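Long-range contacts in 30S ribosomal protein S6 (Thermotoga maritima, PDB 1VMB), which probably binds 16S ribosomal RNA together with protein bS18 as a structural constituent of the small ribosomal subunit: residues A[17-22]-A[108-113]; A[23-28]-A[38-43]; A[28-33]-A[71-76]. One frame throughout, in Å; residues are numbered along the deposited sequence.

Contact 1: A[17-22]-A[108-113]; sequences KERIYE and TFRRFD. With EDO (1,2-ethanediol), chain C.
Arg111 N donates to Ile20 O at 2.7 Å, a nearly straight bond that extends the antiparallel pairing of inner strand 19-27 with outermost strand 103-110. Glu22 and Phe109 form a hydrogen-bonded pair, N to O both ways at 2.8 Å. Tyr21 and Arg110, a non-hydrogen-bonded pair, point to the other face, where CB of Arg110 lies 3.6 Å from Tyr21 CE2. The guanidiniums of Arg19 and Arg110 stack with planes 3° apart, Arg19 CD over the centre of the Arg110 group and Phe112 CE1 over its opposite face. A salt-bridge network flanks the strand pair. Bends at chi2 and chi3 carry CD and then NE of Arg111 round, and its guanidinium grips Asp113 side-on: NE meets OD1 and NH2 meets OD2, each at 2.8 Å, nearly straight, through syn lone pairs. In the modelled conformer of Glu22, OE1 receives Arg111 NH1 at 2.7 Å from the anti side, 30° out of the carboxylate plane. A 1,2-ethanediol, probably from the crystallisation liquor, also hydrogen-bonds Asp113 OD1. Glu115, salt-bridged to Arg110 NE, would offset some repulsion between the stacked guanidiniums; before helix 112-122, the charge of Arg111 is probably shared between Asp113 and, in that conformer, Glu22.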
loop_
_atom_site.group_PDB
_atom_site.type_symbol
_atom_site.label_atom_id
_atom_site.label_comp_id
_atom_site.label_asym_id
_atom_site.label_seq_id
_atom_site.Cartn_x
_atom_site.Cartn_y
_atom_site.Cartn_z
ATOM N N LYS A 17 6.581 0.628 21.193
ATOM C CA LYS A 17 7.264 1.249 20.019
ATOM C C LYS A 17 6.297 1.209 18.843
ATOM O O LYS A 17 5.121 0.801 18.988
ATOM C CB LYS A 17 8.564 0.510 19.673
ATOM N N GLU A 18 6.743 1.667 17.686
ATOM C CA GLU A 18 5.816 1.691 16.567
ATOM C C GLU A 18 5.838 0.356 15.769
ATOM O O GLU A 18 6.806 -0.444 15.754
ATOM C CB GLU A 18 5.878 2.959 15.694
ATOM C CG GLU A 18 7.173 3.765 15.670
ATOM C CD GLU A 18 8.285 3.051 14.954
ATOM O OE1 GLU A 18 7.952 2.079 14.235
ATOM O OE2 GLU A 18 9.479 3.451 15.101
ATOM N N ARG A 19 4.719 0.149 15.136
ATOM C CA ARG A 19 4.438 -1.099 14.462
ATOM C C ARG A 19 4.748 -0.880 13.024
ATOM O O ARG A 19 4.584 0.250 12.540
ATOM C CB ARG A 19 2.965 -1.426 14.671
ATOM C CG ARG A 19 2.593 -1.681 16.155
ATOM C CD ARG A 19 1.103 -1.979 16.350
ATOM N NE ARG A 19 0.785 -2.224 17.758
ATOM C CZ ARG A 19 -0.443 -2.488 18.218
ATOM N NH1 ARG A 19 -1.466 -2.545 17.387
ATOM N NH2 ARG A 19 -0.631 -2.734 19.508
ATOM N N ILE A 20 5.141 -1.946 12.319
ATOM C CA ILE A 20 5.553 -1.841 10.931
ATOM C C ILE A 20 4.532 -2.541 10.053
ATOM O O ILE A 20 4.170 -3.674 10.331
ATOM C CB ILE A 20 6.986 -2.500 10.722
ATOM C CG1 ILE A 20 8.055 -1.871 11.611
ATOM C CG2 ILE A 20 7.439 -2.453 9.261
ATOM C CD1 ILE A 20 9.363 -2.637 11.660
ATOM N N TYR A 21 4.104 -1.868 8.991
ATOM C CA TYR A 21 3.124 -2.402 8.040
ATOM C C TYR A 21 3.569 -2.369 6.619
ATOM O O TYR A 21 4.431 -1.577 6.265
ATOM C CB TYR A 21 1.866 -1.536 8.138
ATOM C CG TYR A 21 1.220 -1.657 9.488
ATOM C CD1 TYR A 21 1.604 -0.806 10.546
ATOM C CD2 TYR A 21 0.254 -2.600 9.736
ATOM C CE1 TYR A 21 1.029 -0.912 11.805
ATOM C CE2 TYR A 21 -0.308 -2.715 10.986
ATOM C CZ TYR A 21 0.074 -1.879 12.024
ATOM O OH TYR A 21 -0.503 -2.023 13.293
ATOM N N GLU A 22 3.045 -3.314 5.828
ATOM C CA GLU A 22 3.086 -3.212 4.361
ATOM C C GLU A 22 1.683 -3.065 3.854
ATOM O O GLU A 22 0.752 -3.680 4.364
ATOM C CB GLU A 22 3.817 -4.378 3.708
ATOM C CG GLU A 22 3.072 -5.669 3.821
ATOM C CD GLU A 22 3.677 -6.799 3.040
ATOM O OE1 GLU A 22 4.927 -6.907 2.893
ATOM O OE2 GLU A 22 2.857 -7.593 2.560
ATOM N N THR A 108 -3.222 -5.203 3.310
ATOM C CA THR A 108 -2.411 -4.546 4.265
ATOM C C THR A 108 -2.086 -5.465 5.425
ATOM O O THR A 108 -2.995 -6.056 6.033
ATOM C CB THR A 108 -3.160 -3.320 4.777
ATOM O OG1 THR A 108 -3.431 -2.405 3.673
ATOM C CG2 THR A 108 -2.290 -2.577 5.795
ATOM N N PHE A 109 -0.809 -5.575 5.737
ATOM C CA PHE A 109 -0.334 -6.529 6.736
ATOM C C PHE A 109 0.641 -5.917 7.702
ATOM O O PHE A 109 1.620 -5.250 7.286
ATOM C CB PHE A 109 0.388 -7.736 6.099
ATOM C CG PHE A 109 -0.431 -8.501 5.080
ATOM C CD1 PHE A 109 -1.376 -9.436 5.505
ATOM C CD2 PHE A 109 -0.199 -8.372 3.735
ATOM C CE1 PHE A 109 -2.107 -10.184 4.553
ATOM C CE2 PHE A 109 -0.922 -9.124 2.789
ATOM C CZ PHE A 109 -1.894 -9.978 3.225
ATOM N N ARG A 110 0.472 -6.274 8.961
ATOM C CA ARG A 110 1.519 -5.977 9.941
ATOM C C ARG A 110 2.721 -6.915 9.771
ATOM O O ARG A 110 2.583 -8.146 9.684
ATOM C CB ARG A 110 1.018 -6.044 11.361
ATOM C CG ARG A 110 2.041 -5.534 12.367
ATOM C CD ARG A 110 1.407 -5.320 13.709
ATOM N NE ARG A 110 2.391 -5.237 14.773
ATOM C CZ ARG A 110 2.088 -5.390 16.042
ATOM N NH1 ARG A 110 0.845 -5.642 16.426
ATOM N NH2 ARG A 110 3.051 -5.353 16.967
ATOM N N ARG A 111 3.891 -6.307 9.664
ATOM C CA ARG A 111 5.111 -7.048 9.409
ATOM C C ARG A 111 5.830 -7.362 10.712
ATOM O O ARG A 111 6.866 -6.768 11.046
ATOM C CB ARG A 111 6.005 -6.276 8.453
ATOM C CG ARG A 111 5.437 -6.229 6.998
ATOM C CD ARG A 111 5.470 -7.598 6.284
ATOM N NE ARG A 111 6.827 -8.129 6.213
ATOM C CZ ARG A 111 7.687 -7.967 5.194
ATOM N NH1 ARG A 111 7.330 -7.385 4.051
ATOM N NH2 ARG A 111 8.899 -8.482 5.288
ATOM N N PHE A 112 5.295 -8.339 11.450
ATOM C CA PHE A 112 5.919 -8.796 12.671
ATOM C C PHE A 112 7.377 -9.216 12.457
ATOM O O PHE A 112 8.192 -9.081 13.340
ATOM C CB PHE A 112 5.124 -9.944 13.315
ATOM C CG PHE A 112 3.733 -9.557 13.766
ATOM C CD1 PHE A 112 3.518 -9.036 15.049
ATOM C CD2 PHE A 112 2.643 -9.747 12.920
ATOM C CE1 PHE A 112 2.237 -8.649 15.435
ATOM C CE2 PHE A 112 1.350 -9.403 13.310
ATOM C CZ PHE A 112 1.152 -8.842 14.579
ATOM N N ASP A 113 7.676 -9.820 11.306
ATOM C CA ASP A 113 9.030 -10.257 11.016
ATOM C C ASP A 113 10.023 -9.077 11.012
ATOM O O ASP A 113 11.132 -9.186 11.499
ATOM C CB ASP A 113 9.036 -11.004 9.666
ATOM C CG ASP A 113 8.677 -10.136 8.498
ATOM O OD1 ASP A 113 7.593 -9.517 8.463
ATOM O OD2 ASP A 113 9.510 -9.947 7.570
HETATM C C1 EDO C . 4.600 -11.776 7.648
HETATM O O1 EDO C . 5.409 -10.841 6.951
HETATM C C2 EDO C . 3.886 -11.124 8.850
HETATM O O2 EDO C . 4.801 -10.833 9.932
#

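Contact 2: A[23-28]-A[38-43]; sequences SMFIIA and NLVERV
Phe25 holds CG between its backbone N and carbonyl carbon (chi1 57°), and its ring reaches tip to tip toward Val43, whose CG1 is anti to the backbone N (chi1 174°). The two methyls of Val43 meet different parts of the ring. CG1 touches CE1 at 3.8 Å, whereas CG2 sits over the face, toward the rim near CZ and CE2, in a CH-pi contact 4.1 Å from the centroid and 16° off the ring normal. Val40 crosses the phenyl group at about a right angle and brings CG2 to the ring edge, 4.0 Å from CZ. The contact joins strand 19-27 to helix 33-51, which packs on one face of the four-stranded antiparallel sheet in the split beta-alpha-beta, ferredoxin-like fold of bS6; the axes of the short segments come within 10.5 Å and run roughly antiparallel. Two residues on along the strand, Ile27 lays its CD1 against Leu39 CB at 3.8 Å, and its CG2 meets Leu39 CD1 at 4.0 Å. The same Ile27 CD1 approaches Val40 CG2 at 4.2 Å, bridging neighbouring helix residues. All five side chains are buried and apolar. Around them, Ile103 and Trp106 of strand 103-110 touch Phe25, while Leu93, Phe96 and Tyr97 of helix 91-98 close on Val43.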
loop_
_atom_site.group_PDB
_atom_site.type_symbol
_atom_site.label_atom_id
_atom_site.label_comp_id
_atom_site.label_asym_id
_atom_site.label_seq_id
_atom_site.Cartn_x
_atom_site.Cartn_y
_atom_site.Cartn_z
ATOM N N SER A 23 1.541 -2.255 2.808
ATOM C CA SER A 23 0.277 -2.196 2.073
ATOM C C SER A 23 0.561 -2.233 0.613
ATOM O O SER A 23 1.281 -1.364 0.093
ATOM C CB SER A 23 -0.521 -0.915 2.402
ATOM O OG SER A 23 -1.849 -1.019 1.898
ATOM N N MET A 24 0.025 -3.260 -0.056
ATOM C CA MET A 24 0.203 -3.454 -1.497
ATOM C C MET A 24 -1.120 -3.103 -2.107
ATOM O O MET A 24 -2.177 -3.591 -1.641
ATOM C CB MET A 24 0.568 -4.904 -1.852
ATOM C CG MET A 24 0.832 -5.128 -3.352
ATOM S SD MET A 24 0.993 -6.859 -3.817
ATOM C CE MET A 24 -0.681 -7.111 -4.355
ATOM N N PHE A 25 -1.093 -2.282 -3.151
ATOM C CA PHE A 25 -2.312 -1.964 -3.873
ATOM C C PHE A 25 -2.082 -2.035 -5.391
ATOM O O PHE A 25 -0.969 -1.732 -5.842
ATOM C CB PHE A 25 -2.881 -0.615 -3.454
ATOM C CG PHE A 25 -1.929 0.557 -3.626
ATOM C CD1 PHE A 25 -0.937 0.864 -2.679
ATOM C CD2 PHE A 25 -2.039 1.389 -4.710
ATOM C CE1 PHE A 25 -0.119 1.911 -2.869
ATOM C CE2 PHE A 25 -1.194 2.448 -4.899
ATOM C CZ PHE A 25 -0.228 2.722 -3.970
ATOM N N ILE A 26 -3.115 -2.425 -6.158
ATOM C CA ILE A 26 -2.981 -2.643 -7.597
ATOM C C ILE A 26 -3.986 -1.729 -8.303
ATOM O O ILE A 26 -5.156 -1.778 -8.011
ATOM C CB ILE A 26 -3.285 -4.135 -7.939
ATOM C CG1 ILE A 26 -2.360 -5.048 -7.134
ATOM C CG2 ILE A 26 -3.187 -4.413 -9.404
ATOM C CD1 ILE A 26 -2.626 -6.511 -7.267
ATOM N N ILE A 27 -3.509 -0.915 -9.225
ATOM C CA ILE A 27 -4.309 0.003 -9.985
ATOM C C ILE A 27 -4.635 -0.639 -11.326
ATOM O O ILE A 27 -3.781 -1.304 -12.011
ATOM C CB ILE A 27 -3.570 1.372 -10.154
ATOM C CG1 ILE A 27 -3.173 1.994 -8.782
ATOM C CG2 ILE A 27 -4.420 2.300 -10.992
ATOM C CD1 ILE A 27 -2.219 3.196 -8.877
ATOM N N ALA A 28 -5.886 -0.443 -11.715
ATOM C CA ALA A 28 -6.392 -0.924 -12.968
ATOM C C ALA A 28 -5.539 -0.443 -14.130
ATOM O O ALA A 28 -5.083 0.734 -14.190
ATOM C CB ALA A 28 -7.814 -0.457 -13.163
ATOM N N ASN A 38 -0.414 9.747 -9.684
ATOM C CA ASN A 38 -1.186 10.580 -8.739
ATOM C C ASN A 38 -1.874 9.750 -7.662
ATOM O O ASN A 38 -1.914 10.195 -6.518
ATOM C CB ASN A 38 -2.258 11.400 -9.449
ATOM C CG ASN A 38 -1.711 12.423 -10.378
ATOM O OD1 ASN A 38 -0.486 12.656 -10.450
ATOM N ND2 ASN A 38 -2.614 13.039 -11.177
ATOM N N LEU A 39 -2.430 8.587 -8.013
ATOM C CA LEU A 39 -3.099 7.713 -7.016
ATOM C C LEU A 39 -2.083 7.260 -5.995
ATOM O O LEU A 39 -2.338 7.205 -4.770
ATOM C CB LEU A 39 -3.766 6.503 -7.673
ATOM C CG LEU A 39 -5.211 6.755 -8.166
ATOM C CD1 LEU A 39 -5.591 5.676 -9.185
ATOM C CD2 LEU A 39 -6.191 6.784 -6.938
ATOM N N VAL A 40 -0.898 6.901 -6.469
ATOM C CA VAL A 40 0.187 6.563 -5.529
ATOM C C VAL A 40 0.440 7.694 -4.520
ATOM O O VAL A 40 0.558 7.428 -3.300
ATOM C CB VAL A 40 1.462 6.164 -6.265
ATOM C CG1 VAL A 40 2.601 5.927 -5.218
ATOM C CG2 VAL A 40 1.213 4.870 -7.067
ATOM N N GLU A 41 0.515 8.906 -5.022
ATOM C CA GLU A 41 0.749 10.097 -4.187
ATOM C C GLU A 41 -0.407 10.277 -3.200
ATOM O O GLU A 41 -0.163 10.645 -2.032
ATOM C CB GLU A 41 1.006 11.280 -5.063
ATOM C CG GLU A 41 2.296 11.210 -5.887
ATOM C CD GLU A 41 3.545 11.006 -5.028
ATOM O OE1 GLU A 41 3.666 11.640 -3.954
ATOM O OE2 GLU A 41 4.406 10.171 -5.412
ATOM N N ARG A 42 -1.635 9.957 -3.614
ATOM C CA ARG A 42 -2.774 10.104 -2.719
ATOM C C ARG A 42 -2.675 9.087 -1.594
ATOM O O ARG A 42 -2.900 9.425 -0.428
ATOM C CB ARG A 42 -4.087 9.923 -3.451
ATOM C CG ARG A 42 -4.353 11.035 -4.399
ATOM C CD ARG A 42 -5.732 10.862 -5.015
ATOM N NE ARG A 42 -6.081 11.933 -5.946
ATOM C CZ ARG A 42 -5.947 11.772 -7.249
ATOM N NH1 ARG A 42 -5.466 10.603 -7.743
ATOM N NH2 ARG A 42 -6.277 12.725 -8.074
ATOM N N VAL A 43 -2.300 7.850 -1.937
ATOM C CA VAL A 43 -2.117 6.841 -0.879
ATOM C C VAL A 43 -1.060 7.282 0.122
ATOM O O VAL A 43 -1.276 7.148 1.338
ATOM C CB VAL A 43 -1.875 5.407 -1.469
ATOM C CG1 VAL A 43 -1.560 4.444 -0.380
ATOM C CG2 VAL A 43 -3.093 4.888 -2.268
#

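Contact 3: A[28-33]-A[71-76]; sequences APNVPE and KKFNEG
A type I beta turn from Ala28 to Val31 carries the chain out of strand 19-27 toward helix 33-51, the first beta-alpha connection of the ferredoxin-like fold, and it packs on the start of strand 73-85. Pro29 is the middle of the contact. Its CD stands over one face of the Phe73 ring in a CH-pi contact, 3.8 Å from the centroid and 23° off the normal, placed toward the rim so that CD1 is its nearest ring atom at 3.5 Å. The pyrrolidine and phenyl groups cross at a slant. Phe73 has CG anti to its carbonyl carbon (chi1 -59°), which sets CG beside the backbone N. Ala28 adds a second, off-centre CH-pi contact, its CB 3.8 Å from Phe73 CE2. Asn30 crosses the ring at about a right angle, its amide plane turned 61° from that of the ring, and brings OD1 to 3.7 Å from CZ; this is van der Waals contact without a hydrogen bond. No hydrogen bond joins the two segments, and the turn is closed internally by Val31 N to Ala28 O at 3.3 Å. Ile104 of strand 103-110 touches both Ala28 and Phe73, while Met63 of strand 54-66 touches Pro29 and Glu75, so each of these strands adds a neighbour. On the Glu75 side, CG lies 4.0 Å from Pro29 CB. The backbone oxygen of Glu75 is buried with no polar partner in the model, facing Pro29 CD at 3.3 Å.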
loop_
_atom_site.group_PDB
_atom_site.type_symbol
_atom_site.label_atom_id
_atom_site.label_comp_id
_atom_site.label_asym_id
_atom_site.label_seq_id
_atom_site.Cartn_x
_atom_site.Cartn_y
_atom_site.Cartn_z
ATOM N N ALA A 28 -5.886 -0.443 -11.715
ATOM C CA ALA A 28 -6.392 -0.924 -12.968
ATOM C C ALA A 28 -5.539 -0.443 -14.130
ATOM O O ALA A 28 -5.083 0.734 -14.190
ATOM C CB ALA A 28 -7.814 -0.457 -13.163
ATOM N N PRO A 29 -5.366 -1.316 -15.103
ATOM C CA PRO A 29 -4.488 -0.983 -16.223
ATOM C C PRO A 29 -5.046 -0.005 -17.260
ATOM O O PRO A 29 -4.302 0.428 -18.117
ATOM C CB PRO A 29 -4.201 -2.355 -16.837
ATOM C CG PRO A 29 -5.489 -3.056 -16.652
ATOM C CD PRO A 29 -5.928 -2.677 -15.246
ATOM N N ASN A 30 -6.331 0.350 -17.175
ATOM C CA ASN A 30 -6.924 1.335 -18.065
ATOM C C ASN A 30 -6.890 2.760 -17.491
ATOM O O ASN A 30 -7.436 3.681 -18.062
ATOM C CB ASN A 30 -8.343 0.929 -18.442
ATOM C CG ASN A 30 -9.264 0.817 -17.268
ATOM O OD1 ASN A 30 -8.850 0.825 -16.102
ATOM N ND2 ASN A 30 -10.549 0.656 -17.572
ATOM N N VAL A 31 -6.220 2.921 -16.375
ATOM C CA VAL A 31 -5.967 4.249 -15.793
ATOM C C VAL A 31 -4.644 4.751 -16.374
ATOM O O VAL A 31 -3.638 4.068 -16.263
ATOM C CB VAL A 31 -5.888 4.148 -14.259
ATOM C CG1 VAL A 31 -5.615 5.485 -13.619
ATOM C CG2 VAL A 31 -7.161 3.644 -13.682
ATOM N N PRO A 32 -4.650 5.918 -17.020
ATOM C CA PRO A 32 -3.461 6.509 -17.589
ATOM C C PRO A 32 -2.323 6.587 -16.598
ATOM O O PRO A 32 -2.539 6.816 -15.395
ATOM C CB PRO A 32 -3.928 7.906 -17.921
ATOM C CG PRO A 32 -5.370 7.708 -18.175
ATOM C CD PRO A 32 -5.821 6.799 -17.164
ATOM N N GLU A 33 -1.107 6.421 -17.095
ATOM C CA GLU A 33 0.003 6.255 -16.145
ATOM C C GLU A 33 0.213 7.465 -15.221
ATOM O O GLU A 33 0.513 7.292 -14.017
ATOM C CB GLU A 33 1.287 5.905 -16.863
ATOM C CG GLU A 33 2.365 5.469 -15.892
ATOM C CD GLU A 33 3.616 4.981 -16.601
ATOM O OE1 GLU A 33 3.598 4.716 -17.822
ATOM O OE2 GLU A 33 4.633 4.852 -15.900
ATOM N N LYS A 71 -11.394 -8.302 -11.313
ATOM C CA LYS A 71 -12.286 -7.211 -11.753
ATOM C C LYS A 71 -12.255 -7.165 -13.257
ATOM O O LYS A 71 -12.247 -6.093 -13.905
ATOM C CB LYS A 71 -11.858 -5.860 -11.170
ATOM C CG LYS A 71 -11.957 -5.731 -9.656
ATOM C CD LYS A 71 -13.379 -5.704 -9.235
ATOM C CE LYS A 71 -13.547 -5.444 -7.763
ATOM N NZ LYS A 71 -15.045 -5.383 -7.508
ATOM N N LYS A 72 -12.219 -8.350 -13.848
ATOM C CA LYS A 72 -12.192 -8.460 -15.292
ATOM C C LYS A 72 -10.902 -7.950 -15.991
ATOM O O LYS A 72 -10.878 -7.895 -17.224
ATOM C CB LYS A 72 -13.455 -7.804 -15.895
ATOM C CG LYS A 72 -14.770 -8.281 -15.223
ATOM C CD LYS A 72 -15.980 -7.447 -15.699
ATOM C CE LYS A 72 -17.317 -8.097 -15.258
ATOM N N PHE A 73 -9.860 -7.599 -15.231
ATOM C CA PHE A 73 -8.525 -7.292 -15.794
ATOM C C PHE A 73 -7.576 -8.482 -15.644
ATOM O O PHE A 73 -7.690 -9.273 -14.681
ATOM C CB PHE A 73 -7.906 -6.070 -15.123
ATOM C CG PHE A 73 -8.756 -4.828 -15.263
ATOM C CD1 PHE A 73 -8.848 -4.184 -16.486
ATOM C CD2 PHE A 73 -9.489 -4.337 -14.169
ATOM C CE1 PHE A 73 -9.622 -3.051 -16.642
ATOM C CE2 PHE A 73 -10.257 -3.176 -14.312
ATOM C CZ PHE A 73 -10.331 -2.549 -15.553
ATOM N N ASN A 74 -6.612 -8.562 -16.547
ATOM C CA ASN A 74 -5.635 -9.643 -16.543
ATOM C C ASN A 74 -4.248 -9.192 -16.039
ATOM O O ASN A 74 -3.341 -10.008 -15.908
ATOM C CB ASN A 74 -5.509 -10.169 -17.956
ATOM C CG ASN A 74 -6.832 -10.710 -18.488
ATOM O OD1 ASN A 74 -7.448 -11.587 -17.866
ATOM N ND2 ASN A 74 -7.260 -10.205 -19.622
ATOM N N GLU A 75 -4.102 -7.898 -15.783
ATOM C CA GLU A 75 -2.877 -7.283 -15.263
ATOM C C GLU A 75 -3.205 -6.018 -14.528
ATOM O O GLU A 75 -4.286 -5.507 -14.633
ATOM C CB GLU A 75 -1.939 -6.923 -16.412
ATOM C CG GLU A 75 -2.553 -5.930 -17.390
ATOM C CD GLU A 75 -1.640 -5.565 -18.537
ATOM O OE1 GLU A 75 -0.465 -6.040 -18.564
ATOM O OE2 GLU A 75 -2.093 -4.780 -19.432
ATOM N N GLY A 76 -2.257 -5.515 -13.755
ATOM C CA GLY A 76 -2.488 -4.278 -13.000
ATOM C C GLY A 76 -1.167 -3.727 -12.515
ATOM O O GLY A 76 -0.143 -4.403 -12.658
#

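Contacts 1 and 2 both use strand 19-27, and they meet where Thr108 OG1 and Ser23 OG lie 2.8 Å apart, probably hydrogen-bonded. Contact 2 is the core of the three, wholly buried and apolar, joining the sheet to helix 33-51. Contacts 1 and 3 are only partly buried and lie on opposite sides of the chain's centre, their centres about 28 Å apart. Their chemistry differs accordingly: contact 1 combines strand pairing with charged groups, whereas contact 3 rests on proline and alanine against an aromatic ring. Contacts 2 and 3 share Ala28, which meets Phe73 but not helix segment 38-43, and Ile26 CG2, no part of the helix contact, packs on Gly76 CA at 3.7 Å.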